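Local atomic coordinates of Roadblock/LAMTOR2 domain-containing protein (Streptomyces avermitilis, PDB entry 3LEQ), a protein that is of unknown function but consists of a Roadblock/LC7 domain, a fold that in related proteins often takes part in assembling or regulating small-GTPase complexes. Residues A[7-12]-A[20-25]; A[71-74]-A[79-82]; A[84-89]-A[111-116]. All coordinates share one frame; numbering follows the deposited sequence.

Contact 1: residues A[7-12]-A[20-25]; sequences QLLTGL and DHAVVL
Leu9 stands over Ala22 where helix 7-12 lies along strand 20-25 and runs roughly antiparallel to it, the two axes passing 7.9 Å apart at 155° between their N-to-C directions. The pair belongs to the helix-on-sheet packing of the Roadblock/LC7 fold: helix 4-15 turns back into strand 19-26 and lies on the same face of the antiparallel sheet as helix 102-115, while helix 40-55 covers the other face. The interface is apolar and buried, with no hydrogen bond between helix and strand. Leu9 carries most of it. It is modelled in two conformers, and in the one described here CG lies anti to the carbonyl carbon (chi1 -67°), which sends the isobutyl group down to the sheet. Its CD2 fits between two residues of the strand, 4.0 Å from Ala22 CB and 3.9 Å from Val24 CG2. The other methyl, CD1, is 4.0 Å from the same Val24 CG2, so one valine methyl faces both branches of the leucine, and the two side chains cross at about a right angle. CD1 also comes down beside the backbone, 4.2 Å from Val23 CA. Val23 itself turns to the far face, where it meets Ala43 and Leu46 of helix 40-55. Next to the contact, Asp20 and His21 are set together against Leu95 of strand 90-96, a classic beta bulge, and the His21 ring stacks with Phe38. One helical turn on from Leu9, Leu12 has its CG anti to the backbone N (chi1 174°) and adds a second methyl above the alanine: Leu12 CD2 lies 4.2 Å from Ala22 CB.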
ATOM      1  N   GLN A   7       2.444  12.695  -0.549  1.00 11.85           N
ATOM      2  CA  GLN A   7       3.244  13.065   0.634  1.00 11.54           C
ATOM      3  C   GLN A   7       2.889  12.220   1.854  1.00 11.37           C
ATOM      4  O   GLN A   7       3.780  11.785   2.591  1.00 10.97           O
ATOM      5  CB  GLN A   7       3.113  14.556   0.943  1.00 11.73           C
ATOM      6  CG  GLN A   7       3.752  15.446  -0.117  1.00 13.68           C
ATOM      7  CD  GLN A   7       3.783  16.922   0.265  1.00 17.66           C
ATOM      8  OE1 GLN A   7       3.195  17.344   1.268  1.00 19.64           O
ATOM      9  NE2 GLN A   7       4.478  17.713  -0.539  1.00 19.34           N
ATOM     10  N   LEU A   8       1.593  11.985   2.057  1.00 11.18           N
ATOM     11  CA  LEU A   8       1.132  11.047   3.084  1.00 11.94           C
ATOM     12  C   LEU A   8       1.714   9.637   2.930  1.00 11.59           C
ATOM     13  O   LEU A   8       2.183   9.044   3.917  1.00 11.22           O
ATOM     14  CB  LEU A   8      -0.402  10.985   3.143  1.00 11.62           C
ATOM     15  CG  LEU A   8      -1.122  12.081   3.927  1.00 13.57           C
ATOM     16  CD1 LEU A   8      -2.610  11.812   3.910  1.00 13.98           C
ATOM     17  CD2 LEU A   8      -0.605  12.189   5.382  1.00 16.05           C
ATOM     18  N   LEU A   9       1.664   9.110   1.698  1.00 11.30           N
ATOM     19  CA  LEU A   9       2.198   7.782   1.389  0.50 11.43           C
ATOM     20  C   LEU A   9       3.708   7.751   1.570  1.00 11.97           C
ATOM     21  O   LEU A   9       4.251   6.796   2.118  1.00 12.31           O
ATOM     22  CB  LEU A   9       1.837   7.367  -0.042  0.50 11.04           C
ATOM     23  CG  LEU A   9       0.365   7.116  -0.371  0.50 10.16           C
ATOM     24  CD1 LEU A   9       0.220   6.795  -1.842  0.50 10.06           C
ATOM     25  CD2 LEU A   9      -0.182   5.972   0.465  0.50  9.28           C
ATOM     26  N   THR A  10       4.392   8.798   1.097  1.00 12.09           N
ATOM     27  CA  THR A  10       5.852   8.881   1.233  1.00 11.79           C
ATOM     28  C   THR A  10       6.207   8.974   2.722  1.00 11.32           C
ATOM     29  O   THR A  10       7.177   8.368   3.181  1.00 11.11           O
ATOM     30  CB  THR A  10       6.431  10.065   0.419  1.00 11.89           C
ATOM     31  OG1 THR A  10       5.917  10.005  -0.911  1.00 12.34           O
ATOM     32  CG2 THR A  10       7.984  10.031   0.371  1.00 11.65           C
ATOM     33  N   GLY A  11       5.377   9.702   3.466  1.00 11.58           N
ATOM     34  CA  GLY A  11       5.524   9.873   4.911  1.00 12.21           C
ATOM     35  C   GLY A  11       5.399   8.559   5.659  1.00 12.18           C
ATOM     36  O   GLY A  11       6.210   8.267   6.538  1.00 12.70           O
ATOM     37  N   LEU A  12       4.397   7.757   5.296  1.00 12.00           N
ATOM     38  CA  LEU A  12       4.262   6.405   5.858  1.00 11.75           C
ATOM     39  C   LEU A  12       5.543   5.588   5.633  1.00 11.35           C
ATOM     40  O   LEU A  12       6.063   4.972   6.559  1.00 11.14           O
ATOM     41  CB  LEU A  12       3.073   5.675   5.234  1.00 11.38           C
ATOM     42  CG  LEU A  12       2.899   4.205   5.612  1.00 10.92           C
ATOM     43  CD1 LEU A  12       2.373   4.091   7.039  1.00 11.06           C
ATOM     44  CD2 LEU A  12       1.970   3.484   4.630  1.00 11.35           C
ATOM     45  N   ASP A  20       8.115  -0.708   3.092  1.00 11.74           N
ATOM     46  CA  ASP A  20       9.028  -0.392   1.998  1.00 11.68           C
ATOM     47  C   ASP A  20       8.404   0.501   0.887  1.00 11.28           C
ATOM     48  O   ASP A  20       9.050   1.445   0.401  1.00 11.33           O
ATOM     49  CB  ASP A  20       9.589  -1.680   1.405  1.00 13.03           C
ATOM     50  CG  ASP A  20      10.684  -2.316   2.272  1.00 14.58           C
ATOM     51  OD1 ASP A  20      11.218  -1.673   3.217  1.00 17.58           O
ATOM     52  OD2 ASP A  20      11.025  -3.481   1.987  1.00 16.96           O
ATOM     53  N   HIS A  21       7.169   0.200   0.482  1.00  9.41           N
ATOM     54  CA  HIS A  21       6.480   0.957  -0.567  1.00  9.11           C
ATOM     55  C   HIS A  21       4.995   0.982  -0.270  1.00  8.49           C
ATOM     56  O   HIS A  21       4.493   0.105   0.434  1.00  7.98           O
ATOM     57  CB  HIS A  21       6.684   0.342  -1.969  1.00  8.94           C
ATOM     58  CG  HIS A  21       8.110   0.032  -2.303  1.00  9.87           C
ATOM     59  ND1 HIS A  21       9.058   1.013  -2.503  1.00 10.99           N
ATOM     60  CD2 HIS A  21       8.747  -1.149  -2.482  1.00 10.54           C
ATOM     61  CE1 HIS A  21      10.225   0.448  -2.766  1.00 12.00           C
ATOM     62  NE2 HIS A  21      10.064  -0.864  -2.758  1.00 11.05           N
ATOM     63  N   ALA A  22       4.308   1.978  -0.828  1.00  8.36           N
ATOM     64  CA  ALA A  22       2.864   2.122  -0.703  1.00  8.89           C
ATOM     65  C   ALA A  22       2.243   2.743  -1.947  1.00  9.04           C
ATOM     66  O   ALA A  22       2.830   3.637  -2.570  1.00  9.91           O
ATOM     67  CB  ALA A  22       2.525   2.964   0.543  1.00  8.48           C
ATOM     68  N   VAL A  23       1.060   2.263  -2.311  1.00 10.08           N
ATOM     69  CA  VAL A  23       0.278   2.866  -3.393  1.00 11.06           C
ATOM     70  C   VAL A  23      -1.182   2.935  -2.995  1.00 10.91           C
ATOM     71  O   VAL A  23      -1.638   2.181  -2.114  1.00 11.08           O
ATOM     72  CB  VAL A  23       0.370   2.053  -4.728  1.00 10.31           C
ATOM     73  CG1 VAL A  23       1.785   2.000  -5.239  1.00 13.46           C
ATOM     74  CG2 VAL A  23      -0.172   0.623  -4.570  1.00 12.11           C
ATOM     75  N   VAL A  24      -1.914   3.823  -3.657  1.00 10.71           N
ATOM     76  CA  VAL A  24      -3.370   3.825  -3.576  1.00 10.08           C
ATOM     77  C   VAL A  24      -3.919   3.576  -4.998  1.00  9.82           C
ATOM     78  O   VAL A  24      -3.536   4.260  -5.956  1.00 10.68           O
ATOM     79  CB  VAL A  24      -3.918   5.129  -3.004  1.00 10.24           C
ATOM     80  CG1 VAL A  24      -5.444   5.157  -3.118  1.00  8.97           C
ATOM     81  CG2 VAL A  24      -3.471   5.305  -1.541  1.00  9.58           C
ATOM     82  N   LEU A  25      -4.765   2.561  -5.124  1.00  9.91           N
ATOM     83  CA  LEU A  25      -5.310   2.153  -6.417  1.00 10.12           C
ATOM     84  C   LEU A  25      -6.800   2.463  -6.455  1.00 10.24           C
ATOM     85  O   LEU A  25      -7.490   2.275  -5.458  1.00 10.03           O
ATOM     86  CB  LEU A  25      -5.081   0.648  -6.627  1.00 10.25           C
ATOM     87  CG  LEU A  25      -3.653   0.128  -6.369  1.00 10.46           C
ATOM     88  CD1 LEU A  25      -3.629  -1.396  -6.475  1.00 10.25           C
ATOM     89  CD2 LEU A  25      -2.622   0.759  -7.348  1.00  9.00           C
TER

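Contact 2: residues A[71-74]-A[79-82]; sequences QALI and GYLI
The carbonyl oxygen of Ile74 is approached by two groups of the partner strand: Leu81 N donates a hydrogen bond to Ile74 O at 2.9 Å, and Tyr80 CA adds a C-H...O contact to Ile74 O at 3.2 Å. The bond is returned by Ile74 N to Leu81 O, also at 2.9 Å and with an N-H...O angle of 162°, which makes Ile74 and Leu81 an antiparallel hydrogen-bonded pair. Leu73 with Ile82 is the adjoining non-hydrogen-bonded pair, where Leu73 CA comes to 3.4 Å from Leu81 O. The segments belong to the beta hairpin of strands 71-75 and 80-85, which ends the Roadblock/LC7 sheet on one side; strand 71-75 is its outermost strand within this chain.

On the face of Leu73 and Ile82, Leu73 leans to its diagonal neighbour Tyr80. With CG anti to the backbone N (chi1 177°), Leu73 lies alongside the tyrosine and points the same way, and its CD2 meets the ring at the edge, near the ring plane, 3.6 Å from Tyr80 CD1. Val102 of helix 102-115 touches both residues. Ile82 sets its CG2 3.8 Å from Ala72 O, and its side chain reaches Val105 and Met109 of the same helix. On the other face, Ile74 and Leu81 are neighbours through their beta carbons, CB to CB 4.4 Å, and both pack on Leu53 of helix 40-55.

The chemistry divides the work: paired amides fix the register of the hairpin, while the apolar side chains above and below bring its two faces against different helices.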
ATOM      1  N   GLN A  71     -10.089  -6.485   2.468  1.00 11.29           N
ATOM      2  CA  GLN A  71      -8.724  -6.466   2.897  1.00 10.74           C
ATOM      3  C   GLN A  71      -8.078  -7.728   2.369  1.00 10.40           C
ATOM      4  O   GLN A  71      -8.763  -8.720   2.080  1.00 10.40           O
ATOM      5  CB  GLN A  71      -8.643  -6.492   4.430  1.00 11.32           C
ATOM      6  CG  GLN A  71      -8.926  -5.163   5.131  1.00 13.61           C
ATOM      7  CD  GLN A  71      -8.292  -5.085   6.511  1.00 16.15           C
ATOM      8  OE1 GLN A  71      -7.645  -6.031   6.969  1.00 17.43           O
ATOM      9  NE2 GLN A  71      -8.467  -3.950   7.175  1.00 16.62           N
ATOM     10  N   ALA A  72      -6.753  -7.702   2.290  1.00  9.80           N
ATOM     11  CA  ALA A  72      -5.998  -8.915   2.008  1.00  9.33           C
ATOM     12  C   ALA A  72      -4.645  -8.776   2.667  1.00  9.11           C
ATOM     13  O   ALA A  72      -4.121  -7.683   2.771  1.00  8.51           O
ATOM     14  CB  ALA A  72      -5.830  -9.110   0.518  1.00  9.57           C
ATOM     15  N   LEU A  73      -4.095  -9.902   3.100  1.00 10.31           N
ATOM     16  CA  LEU A  73      -2.762  -9.967   3.676  1.00 10.91           C
ATOM     17  C   LEU A  73      -2.138 -11.231   3.100  1.00 10.86           C
ATOM     18  O   LEU A  73      -2.717 -12.320   3.213  1.00 11.32           O
ATOM     19  CB  LEU A  73      -2.863 -10.077   5.195  1.00 11.03           C
ATOM     20  CG  LEU A  73      -1.628 -10.221   6.081  1.00 12.66           C
ATOM     21  CD1 LEU A  73      -2.071 -10.009   7.507  1.00 15.64           C
ATOM     22  CD2 LEU A  73      -0.992 -11.592   5.956  1.00 14.49           C
ATOM     23  N   ILE A  74      -0.981 -11.087   2.460  1.00 10.53           N
ATOM     24  CA  ILE A  74      -0.279 -12.229   1.887  1.00 10.09           C
ATOM     25  C   ILE A  74       1.105 -12.153   2.486  1.00 10.10           C
ATOM     26  O   ILE A  74       1.780 -11.139   2.314  1.00  9.57           O
ATOM     27  CB  ILE A  74      -0.123 -12.117   0.354  1.00 10.36           C
ATOM     28  CG1 ILE A  74      -1.429 -11.682  -0.341  1.00 10.48           C
ATOM     29  CG2 ILE A  74       0.453 -13.400  -0.220  1.00 10.15           C
ATOM     30  CD1 ILE A  74      -2.604 -12.596  -0.148  1.00 12.40           C
ATOM     31  N   GLY A  79       8.418 -10.689   2.524  1.00 14.66           N
ATOM     32  CA  GLY A  79       7.775  -9.752   3.459  1.00 12.81           C
ATOM     33  C   GLY A  79       6.275  -9.955   3.255  1.00 11.60           C
ATOM     34  O   GLY A  79       5.856 -11.044   2.854  1.00 10.42           O
ATOM     35  N   TYR A  80       5.463  -8.931   3.519  1.00 11.24           N
ATOM     36  CA  TYR A  80       4.011  -9.024   3.304  1.00 11.47           C
ATOM     37  C   TYR A  80       3.520  -8.058   2.240  1.00 11.61           C
ATOM     38  O   TYR A  80       4.072  -6.959   2.082  1.00 11.98           O
ATOM     39  CB  TYR A  80       3.228  -8.638   4.572  1.00 11.33           C
ATOM     40  CG  TYR A  80       3.428  -9.543   5.758  1.00 12.48           C
ATOM     41  CD1 TYR A  80       2.469 -10.496   6.097  1.00 12.52           C
ATOM     42  CD2 TYR A  80       4.560  -9.431   6.558  1.00 12.95           C
ATOM     43  CE1 TYR A  80       2.647 -11.325   7.192  1.00 12.92           C
ATOM     44  CE2 TYR A  80       4.751 -10.263   7.652  1.00 13.03           C
ATOM     45  CZ  TYR A  80       3.791 -11.206   7.958  1.00 12.86           C
ATOM     46  OH  TYR A  80       3.969 -12.025   9.046  1.00 14.14           O
ATOM     47  N   LEU A  81       2.457  -8.458   1.551  1.00 11.80           N
ATOM     48  CA  LEU A  81       1.640  -7.523   0.768  1.00 11.82           C
ATOM     49  C   LEU A  81       0.348  -7.348   1.537  1.00 11.04           C
ATOM     50  O   LEU A  81      -0.323  -8.335   1.867  1.00 11.23           O
ATOM     51  CB  LEU A  81       1.350  -8.071  -0.630  1.00 11.24           C
ATOM     52  CG  LEU A  81       0.556  -7.180  -1.601  1.00 11.44           C
ATOM     53  CD1 LEU A  81       0.756  -7.688  -3.033  1.00 13.02           C
ATOM     54  CD2 LEU A  81      -0.963  -7.146  -1.261  1.00 12.19           C
ATOM     55  N   ILE A  82      -0.003  -6.109   1.854  1.00 11.07           N
ATOM     56  CA  ILE A  82      -1.209  -5.870   2.631  1.00 11.14           C
ATOM     57  C   ILE A  82      -2.055  -4.861   1.878  1.00  9.54           C
ATOM     58  O   ILE A  82      -1.545  -3.834   1.421  1.00 10.49           O
ATOM     59  CB  ILE A  82      -0.919  -5.359   4.092  1.00 11.83           C
ATOM     60  CG1 ILE A  82       0.137  -6.221   4.796  1.00 12.62           C
ATOM     61  CG2 ILE A  82      -2.239  -5.262   4.934  1.00 12.41           C
ATOM     62  CD1 ILE A  82       0.663  -5.676   6.118  1.00 14.75           C
TER

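Contact 3: residues A[84-89]-A[111-116]; sequences TAAGPG and MLVKKI
The last turn of helix 102-115 meets the end of strand 80-85 through one side chain, Val113, set against Thr84, Ala85 and Ala86. Both valine methyls lie beside the same backbone carbonyl: Val113 CG1 and CG2 are each 3.8 Å from Ala85 O, so the oxygen faces the fork of the isopropyl group. CG1 also approaches the chain just beyond the strand, 4.2 Å from Ala86 CA. On the sheet side Val113 CG2 stands 4.2 Å from Thr84 CG2, the two side chains crossing at a slant. In this Roadblock/LC7 domain, helix 102-115 shares one face of the sheet with helix 4-15, and the contact lies where the rim of that layer meets the loop leading from strand 80-85 to strand 90-96. Leu92, on that next strand, touches both Thr84 and Val113 and deepens the apolar patch. The threonine serves two sides at once. Its OG1 is anti to the backbone N (chi1 -172°) and takes part in a weak hydrogen bond with Gln71 NE2 of the neighbouring strand, which leaves CG2 as the branch given to the helix. No hydrogen bond joins the two segments. Ile116 N bonds to Leu112 O at 3.1 Å, and the isoleucine side chain packs on Leu5 of helix 4-15.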
ATOM      1  N   THR A  84      -5.915  -2.729   2.011  1.00  7.03           N
ATOM      2  CA  THR A  84      -7.115  -2.349   2.746  1.00  7.11           C
ATOM      3  C   THR A  84      -7.914  -1.301   1.973  1.00  7.40           C
ATOM      4  O   THR A  84      -7.370  -0.584   1.140  1.00  7.34           O
ATOM      5  CB  THR A  84      -6.787  -1.868   4.216  1.00  7.55           C
ATOM      6  OG1 THR A  84      -8.010  -1.690   4.953  1.00  9.45           O
ATOM      7  CG2 THR A  84      -6.040  -0.546   4.218  1.00  7.03           C
ATOM      8  N   ALA A  85      -9.202  -1.200   2.259  1.00  7.23           N
ATOM      9  CA  ALA A  85     -10.041  -0.174   1.652  1.00  7.91           C
ATOM     10  C   ALA A  85      -9.597   1.223   2.099  1.00  8.78           C
ATOM     11  O   ALA A  85      -9.278   1.433   3.287  1.00  8.46           O
ATOM     12  CB  ALA A  85     -11.514  -0.402   2.032  1.00  8.54           C
ATOM     13  N   ALA A  86      -9.590   2.165   1.148  1.00  8.54           N
ATOM     14  CA  ALA A  86      -9.395   3.598   1.428  1.00  8.53           C
ATOM     15  C   ALA A  86     -10.617   4.313   0.892  1.00  9.26           C
ATOM     16  O   ALA A  86     -10.590   4.929  -0.193  1.00  9.27           O
ATOM     17  CB  ALA A  86      -8.124   4.116   0.757  1.00  8.66           C
ATOM     18  N   GLY A  87     -11.719   4.199   1.637  1.00  8.70           N
ATOM     19  CA  GLY A  87     -13.028   4.634   1.127  1.00  8.47           C
ATOM     20  C   GLY A  87     -13.553   3.665   0.080  1.00  8.27           C
ATOM     21  O   GLY A  87     -12.855   2.716  -0.280  1.00  8.42           O
ATOM     22  N   PRO A  88     -14.779   3.907  -0.430  1.00  8.83           N
ATOM     23  CA  PRO A  88     -15.464   3.038  -1.404  1.00  8.97           C
ATOM     24  C   PRO A  88     -14.828   2.925  -2.802  1.00  9.42           C
ATOM     25  O   PRO A  88     -15.143   1.980  -3.524  1.00 10.24           O
ATOM     26  CB  PRO A  88     -16.848   3.672  -1.537  1.00  8.88           C
ATOM     27  CG  PRO A  88     -16.988   4.578  -0.418  1.00  9.21           C
ATOM     28  CD  PRO A  88     -15.643   5.028  -0.018  1.00  8.53           C
ATOM     29  N   GLY A  89     -13.949   3.854  -3.185  1.00  9.39           N
ATOM     30  CA  GLY A  89     -13.430   3.873  -4.563  1.00  8.63           C
ATOM     31  C   GLY A  89     -11.955   3.536  -4.728  1.00  9.05           C
ATOM     32  O   GLY A  89     -11.417   3.672  -5.827  1.00  8.96           O
HETATM   33  N   MSE A 111      -4.316   4.221  10.531  1.00  9.79           N
HETATM   34  CA  MSE A 111      -4.149   5.645  10.881  1.00  9.89           C
HETATM   35  C   MSE A 111      -4.023   6.503   9.629  1.00  9.35           C
HETATM   36  O   MSE A 111      -4.560   7.604   9.577  1.00  9.96           O
HETATM   37  CB  MSE A 111      -2.936   5.858  11.796  1.00  9.38           C
HETATM   38  CG  MSE A 111      -3.060   5.210  13.191  1.00  9.41           C
HETATM   39 SE   MSE A 111      -4.690   5.761  14.183  1.00 16.68          SE
HETATM   40  CE  MSE A 111      -5.775   4.142  13.892  1.00 13.14           C
ATOM     41  N   LEU A 112      -3.327   5.995   8.615  1.00  9.82           N
ATOM     42  CA  LEU A 112      -3.186   6.705   7.336  0.50  9.53           C
ATOM     43  C   LEU A 112      -4.549   6.904   6.653  1.00  9.34           C
ATOM     44  O   LEU A 112      -4.865   7.995   6.186  1.00  8.49           O
ATOM     45  CB  LEU A 112      -2.221   5.956   6.407  0.50  9.41           C
ATOM     46  CG  LEU A 112      -1.981   6.570   5.020  0.50  9.67           C
ATOM     47  CD1 LEU A 112      -1.492   8.001   5.135  0.50  8.97           C
ATOM     48  CD2 LEU A 112      -1.032   5.729   4.174  0.50  7.57           C
ATOM     49  N   VAL A 113      -5.347   5.830   6.580  1.00  9.69           N
ATOM     50  CA  VAL A 113      -6.674   5.885   5.947  1.00  9.88           C
ATOM     51  C   VAL A 113      -7.570   6.900   6.675  1.00 10.61           C
ATOM     52  O   VAL A 113      -8.369   7.594   6.065  1.00 10.06           O
ATOM     53  CB  VAL A 113      -7.340   4.471   5.879  1.00  9.29           C
ATOM     54  CG1 VAL A 113      -8.831   4.548   5.485  1.00 10.66           C
ATOM     55  CG2 VAL A 113      -6.565   3.563   4.900  1.00 10.40           C
ATOM     56  N   LYS A 114      -7.394   6.991   7.988  1.00 11.31           N
ATOM     57  CA  LYS A 114      -8.134   7.926   8.813  1.00 12.37           C
ATOM     58  C   LYS A 114      -7.739   9.337   8.416  1.00 12.65           C
ATOM     59  O   LYS A 114      -8.589  10.218   8.330  1.00 12.41           O
ATOM     60  CB  LYS A 114      -7.759   7.699  10.281  1.00 12.47           C
ATOM     61  CG  LYS A 114      -8.920   7.577  11.215  1.00 14.89           C
ATOM     62  CD  LYS A 114      -9.397   6.136  11.324  1.00 17.70           C
ATOM     63  CE  LYS A 114     -10.734   6.085  12.060  1.00 18.36           C
ATOM     64  NZ  LYS A 114     -11.030   4.728  12.594  1.00 20.23           N
ATOM     65  N   LYS A 115      -6.440   9.546   8.173  1.00 13.57           N
ATOM     66  CA  LYS A 115      -5.923  10.891   7.896  1.00 14.57           C
ATOM     67  C   LYS A 115      -6.392  11.416   6.548  1.00 14.70           C
ATOM     68  O   LYS A 115      -6.548  12.617   6.380  1.00 15.21           O
ATOM     69  CB  LYS A 115      -4.393  10.949   7.989  1.00 14.48           C
ATOM     70  N   ILE A 116      -6.603  10.509   5.597  1.00 15.69           N
ATOM     71  CA  ILE A 116      -7.109  10.864   4.281  1.00 15.87           C
ATOM     72  C   ILE A 116      -8.559  11.298   4.417  1.00 15.90           C
ATOM     73  O   ILE A 116      -8.940  12.368   3.940  1.00 15.69           O
ATOM     74  CB  ILE A 116      -7.030   9.681   3.272  1.00 15.95           C
ATOM     75  CG1 ILE A 116      -5.585   9.247   3.036  1.00 16.60           C
ATOM     76  CG2 ILE A 116      -7.674  10.076   1.968  1.00 16.61           C
ATOM     77  CD1 ILE A 116      -5.456   7.947   2.234  1.00 19.30           C
TER

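The three contacts follow one another along the chain and share a single antiparallel sheet. The centres of contacts 1 and 2 lie about 15 Å apart on opposite sides of the chain's centre, without touching, with strand 90-96 between strands 19-26 and 80-85. Contact 3, centred about 12 Å from contact 1 and 16 Å from contact 2, touches both. Leu112 and Ile116 pack on helix 4-15, with Ile116 CG1 4.0 Å from Leu8 CD1, and strand 80-85 is common to contacts 2 and 3. Helices 4-15 and 102-115, the two ends of the modelled chain, thus form one layer over the sheet.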